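Local coordinates for DNA repair protein MmcB-related protein (Silicibacter pomeroyi, PDB 3DNX), which is of unknown function but, as an MmcB-like member of the PDDEXK nuclease clan, probably takes part in DNA repair, at residues 82-87 with 94-99; 67-70 with 74-77. All coordinates share one frame; numbering follows the deposited sequence. Where two conformers were deposited one is given.

Contact 1 of 2, residues 82-87 with 94-99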
# COMPACT_ATOMS: atom_id res chain seq x y z
N TYR A 82 -13.72 -15.20 2.72
CA TYR A 82 -13.34 -15.76 1.41
C TYR A 82 -14.51 -15.74 0.43
O TYR A 82 -15.65 -16.19 0.75
CB TYR A 82 -12.87 -17.22 1.58
CG TYR A 82 -12.54 -17.85 0.27
CD1 TYR A 82 -11.30 -17.68 -0.30
CD2 TYR A 82 -13.48 -18.64 -0.41
CE1 TYR A 82 -10.99 -18.23 -1.53
CE2 TYR A 82 -13.19 -19.18 -1.64
CZ TYR A 82 -11.92 -19.00 -2.17
OH TYR A 82 -11.60 -19.54 -3.39
N PHE A 83 -14.25 -15.20 -0.76
CA PHE A 83 -15.24 -15.00 -1.83
C PHE A 83 -14.73 -15.55 -3.14
O PHE A 83 -13.50 -15.50 -3.43
CB PHE A 83 -15.54 -13.54 -2.15
CG PHE A 83 -16.05 -12.73 -0.99
CD1 PHE A 83 -17.37 -12.35 -0.90
CD2 PHE A 83 -15.16 -12.31 0.00
CE1 PHE A 83 -17.82 -11.57 0.17
CE2 PHE A 83 -15.60 -11.53 1.05
CZ PHE A 83 -16.93 -11.17 1.15
N TRP A 84 -15.69 -16.02 -3.94
CA TRP A 84 -15.51 -16.19 -5.38
C TRP A 84 -16.00 -14.96 -6.10
O TRP A 84 -16.90 -14.29 -5.61
CB TRP A 84 -16.25 -17.41 -5.89
CG TRP A 84 -15.92 -18.67 -5.18
CD1 TRP A 84 -16.58 -19.20 -4.14
CD2 TRP A 84 -14.83 -19.56 -5.48
NE1 TRP A 84 -15.98 -20.39 -3.76
CE2 TRP A 84 -14.89 -20.61 -4.56
CE3 TRP A 84 -13.81 -19.56 -6.44
CZ2 TRP A 84 -13.98 -21.66 -4.58
CZ3 TRP A 84 -12.90 -20.59 -6.45
CH2 TRP A 84 -12.99 -21.62 -5.53
N ALA A 85 -15.38 -14.63 -7.23
CA ALA A 85 -15.87 -13.59 -8.16
C ALA A 85 -15.91 -14.22 -9.56
O ALA A 85 -14.92 -14.75 -10.03
CB ALA A 85 -14.99 -12.33 -8.13
N VAL A 86 -17.09 -14.18 -10.18
CA VAL A 86 -17.35 -14.76 -11.49
C VAL A 86 -18.23 -13.82 -12.29
O VAL A 86 -18.87 -12.90 -11.72
CB VAL A 86 -18.04 -16.14 -11.37
CG1 VAL A 86 -17.15 -17.12 -10.57
CG2 VAL A 86 -19.45 -16.05 -10.76
N ASP A 87 -18.31 -14.03 -13.59
CA ASP A 87 -19.19 -13.23 -14.39
C ASP A 87 -20.57 -13.91 -14.48
O ASP A 87 -20.78 -15.02 -14.00
CB ASP A 87 -18.56 -12.93 -15.75
CG ASP A 87 -18.48 -14.12 -16.68
OD1 ASP A 87 -19.18 -15.18 -16.55
OD2 ASP A 87 -17.69 -13.96 -17.65
N LEU A 94 -22.67 -24.09 -8.85
CA LEU A 94 -21.62 -25.10 -8.67
C LEU A 94 -20.56 -24.68 -7.68
O LEU A 94 -19.78 -25.51 -7.25
CB LEU A 94 -20.97 -25.43 -10.02
CG LEU A 94 -21.95 -26.02 -11.06
CD1 LEU A 94 -21.16 -26.61 -12.24
CD2 LEU A 94 -22.95 -27.08 -10.51
N LEU A 95 -20.50 -23.39 -7.32
CA LEU A 95 -19.50 -22.94 -6.35
C LEU A 95 -19.91 -23.42 -4.93
O LEU A 95 -21.11 -23.58 -4.63
CB LEU A 95 -19.31 -21.44 -6.38
CG LEU A 95 -18.86 -20.84 -7.70
CD1 LEU A 95 -19.08 -19.24 -7.79
CD2 LEU A 95 -17.41 -21.21 -7.92
N PRO A 96 -18.91 -23.66 -4.06
CA PRO A 96 -19.18 -24.07 -2.67
C PRO A 96 -20.20 -23.15 -1.96
O PRO A 96 -20.05 -21.91 -1.98
CB PRO A 96 -17.83 -23.95 -1.99
CG PRO A 96 -16.82 -24.04 -3.09
CD PRO A 96 -17.48 -23.56 -4.36
N ALA A 97 -21.20 -23.75 -1.33
CA ALA A 97 -22.28 -23.03 -0.69
C ALA A 97 -21.82 -22.11 0.43
O ALA A 97 -22.44 -21.08 0.67
CB ALA A 97 -23.26 -24.03 -0.14
N GLU A 98 -20.74 -22.50 1.10
CA GLU A 98 -20.20 -21.81 2.29
C GLU A 98 -19.43 -20.54 1.97
O GLU A 98 -19.18 -19.72 2.85
CB GLU A 98 -19.31 -22.78 3.11
CG GLU A 98 -18.44 -23.77 2.28
CD GLU A 98 -19.25 -24.89 1.59
OE1 GLU A 98 -20.38 -25.17 2.01
OE2 GLU A 98 -18.77 -25.46 0.60
N SER A 99 -19.02 -20.39 0.71
CA SER A 99 -18.27 -19.25 0.25
C SER A 99 -19.11 -18.01 -0.03
O SER A 99 -20.30 -18.08 -0.30
CB SER A 99 -17.56 -19.64 -1.04
OG SER A 99 -16.70 -20.75 -0.76

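Contact 2 of 2, residues 67-70 with 74-77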
# COMPACT_ATOMS: atom_id res chain seq x y z
N GLN A 67 -12.03 -25.35 -11.63
CA GLN A 67 -11.55 -26.71 -11.49
C GLN A 67 -10.08 -26.78 -11.03
O GLN A 67 -9.71 -27.62 -10.20
CB GLN A 67 -11.80 -27.47 -12.80
CG GLN A 67 -13.33 -27.63 -13.10
CD GLN A 67 -13.67 -27.85 -14.59
OE1 GLN A 67 -12.79 -28.12 -15.42
NE2 GLN A 67 -14.97 -27.79 -14.92
N ALA A 68 -9.26 -25.87 -11.53
CA ALA A 68 -7.85 -25.74 -11.13
C ALA A 68 -7.60 -25.20 -9.70
O ALA A 68 -6.52 -25.39 -9.15
CB ALA A 68 -7.11 -24.86 -12.15
N ASP A 69 -8.57 -24.52 -9.09
CA ASP A 69 -8.43 -23.99 -7.71
C ASP A 69 -8.99 -25.01 -6.66
O ASP A 69 -9.65 -24.61 -5.68
CB ASP A 69 -9.17 -22.65 -7.60
CG ASP A 69 -8.38 -21.53 -6.87
OD1 ASP A 69 -7.17 -21.67 -6.53
OD2 ASP A 69 -8.98 -20.45 -6.68
N ALA A 70 -8.72 -26.30 -6.87
CA ALA A 70 -9.19 -27.41 -6.00
C ALA A 70 -8.76 -27.31 -4.51
O ALA A 70 -9.51 -27.73 -3.62
CB ALA A 70 -8.76 -28.75 -6.57
N GLY A 74 -7.49 -24.02 1.37
CA GLY A 74 -6.22 -23.52 1.91
C GLY A 74 -6.10 -22.02 2.01
O GLY A 74 -5.25 -21.51 2.76
N TYR A 75 -6.93 -21.30 1.25
CA TYR A 75 -6.98 -19.85 1.38
C TYR A 75 -7.68 -19.38 2.66
O TYR A 75 -7.46 -18.26 3.10
CB TYR A 75 -7.68 -19.19 0.21
CG TYR A 75 -7.09 -19.42 -1.15
CD1 TYR A 75 -7.85 -19.99 -2.17
CD2 TYR A 75 -5.78 -19.02 -1.45
CE1 TYR A 75 -7.34 -20.17 -3.44
CE2 TYR A 75 -5.25 -19.21 -2.75
CZ TYR A 75 -6.04 -19.79 -3.73
OH TYR A 75 -5.57 -19.99 -5.01
N LEU A 76 -8.52 -20.22 3.24
CA LEU A 76 -9.35 -19.81 4.37
C LEU A 76 -8.60 -19.26 5.60
O LEU A 76 -9.03 -18.28 6.23
CB LEU A 76 -10.27 -20.98 4.77
CG LEU A 76 -11.31 -21.36 3.68
CD1 LEU A 76 -12.36 -22.36 4.21
CD2 LEU A 76 -11.98 -20.11 3.11
N GLU A 77 -7.49 -19.91 5.93
CA GLU A 77 -6.68 -19.53 7.07
C GLU A 77 -5.94 -18.20 6.87
O GLU A 77 -5.29 -17.72 7.79
CB GLU A 77 -5.68 -20.64 7.42
CG GLU A 77 -4.61 -20.98 6.36
CD GLU A 77 -3.47 -21.79 6.96
OE1 GLU A 77 -3.22 -21.63 8.18
OE2 GLU A 77 -2.82 -22.57 6.23

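Contact 1 of 2, residues 82-87 with 94-99
Leu-95 and Trp-84 show how a branched side chain can use its two methyls for different jobs. CD2 rests over the indole face, 4.0 Å from the centroid of the five-membered ring of Trp-84 and only 15° off its normal, a CH-pi contact. CD1 lies instead against the strand's side chains, 3.9 Å from Trp-84 CB, and meets Val-86 CG1 tip to tip at 4.0 Å. The opposite face receives the hydroxyl of Tyr-82, near the rim, so the indole lies between Tyr-82 OH and Leu-95 CD2. Pro-96 crosses the indole at about a right angle, with its CD 3.6 Å from Trp-84 NE1. Ser-99 comes in at the edge: its CB lies 3.3 Å from Trp-84 CD1, and its OG is 3.1 Å from Trp-84 NE1, while that same oxygen also sits at the edge of the Tyr-82 ring. With CG of Trp-84 anti to the carbonyl carbon (chi1 -55°), the indole is directed into this loop. A type I turn from Pro-96 to Ser-99 brings both residues to the indole. Replacing Trp-84 with an alanine is likely to leave Leu-95 CD2 without its aromatic partner and to open a gap between Leu-95, Pro-96 and Tyr-82. Strand 81-86 runs between strands 54-59 and 100-104, and on this side of the sheet Phe-66 of helix 63-68 and Trp-72 meet the indole edge-to-face.

Contact 2 of 2, residues 67-70 with 74-77
The ring of Tyr-75 meets Asp-69 at its edge, the carboxyl carbon lying near the ring plane by the hydroxyl end, so the contact does not involve stacking on a face. The carboxylate is itself turned well out of that plane, the two planes standing 64° apart, and this twist puts Asp-69 OD1 and OD2 on opposite sides of the ring plane. A hydrogen bond of 2.8 Å runs from Tyr-75 OH to Asp-69 OD1, which accepts through its syn lone pair, on the side of its companion oxygen. Beside the bond, Tyr-75 CE1 lies 3.4 Å from Asp-69 OD1. Asp-69 reaches this place with a chi1 of -135°, a value well off staggered, adopted while its two oxygens meet Tyr-75 and Lys-60. Both residues are buried, so the phenol hydroxyl finds its acceptor inside the protein. The second oxygen, OD2, forms a salt bridge with Lys-60 and lies close to Glu-58. Glu-58, near the end of strand 54-59, and Lys-60, just beyond it, form a Glu-x-Lys pattern consistent with the nuclease core of the PDDEXK clan, which would place the tyrosine-aspartate pair in a second shell, through Lys-60, of the putative site.

Overall arrangement
The two contacts follow one another along the chain, contact 2 first, and their centres are 11 Å apart, yet they form one continuous packed region. Tyr-82 makes most of the join: its CB is 3.4 Å from Leu-76 CD2, and its CE1 is 3.7 Å from Tyr-75 CD1. The indole of contact 1 also reaches the acid of contact 2, with Trp-84 CZ3 3.9 Å from Asp-69 OD2. The side chain of Asp-69 is about 7 Å from a bound sodium ion, and that of Trp-84 about 8 Å from one. Cys-59 and Asp-65 bind a sodium ion in this structure. In this example aromatic packing adjoins the polar neighbourhood of a putative nuclease site.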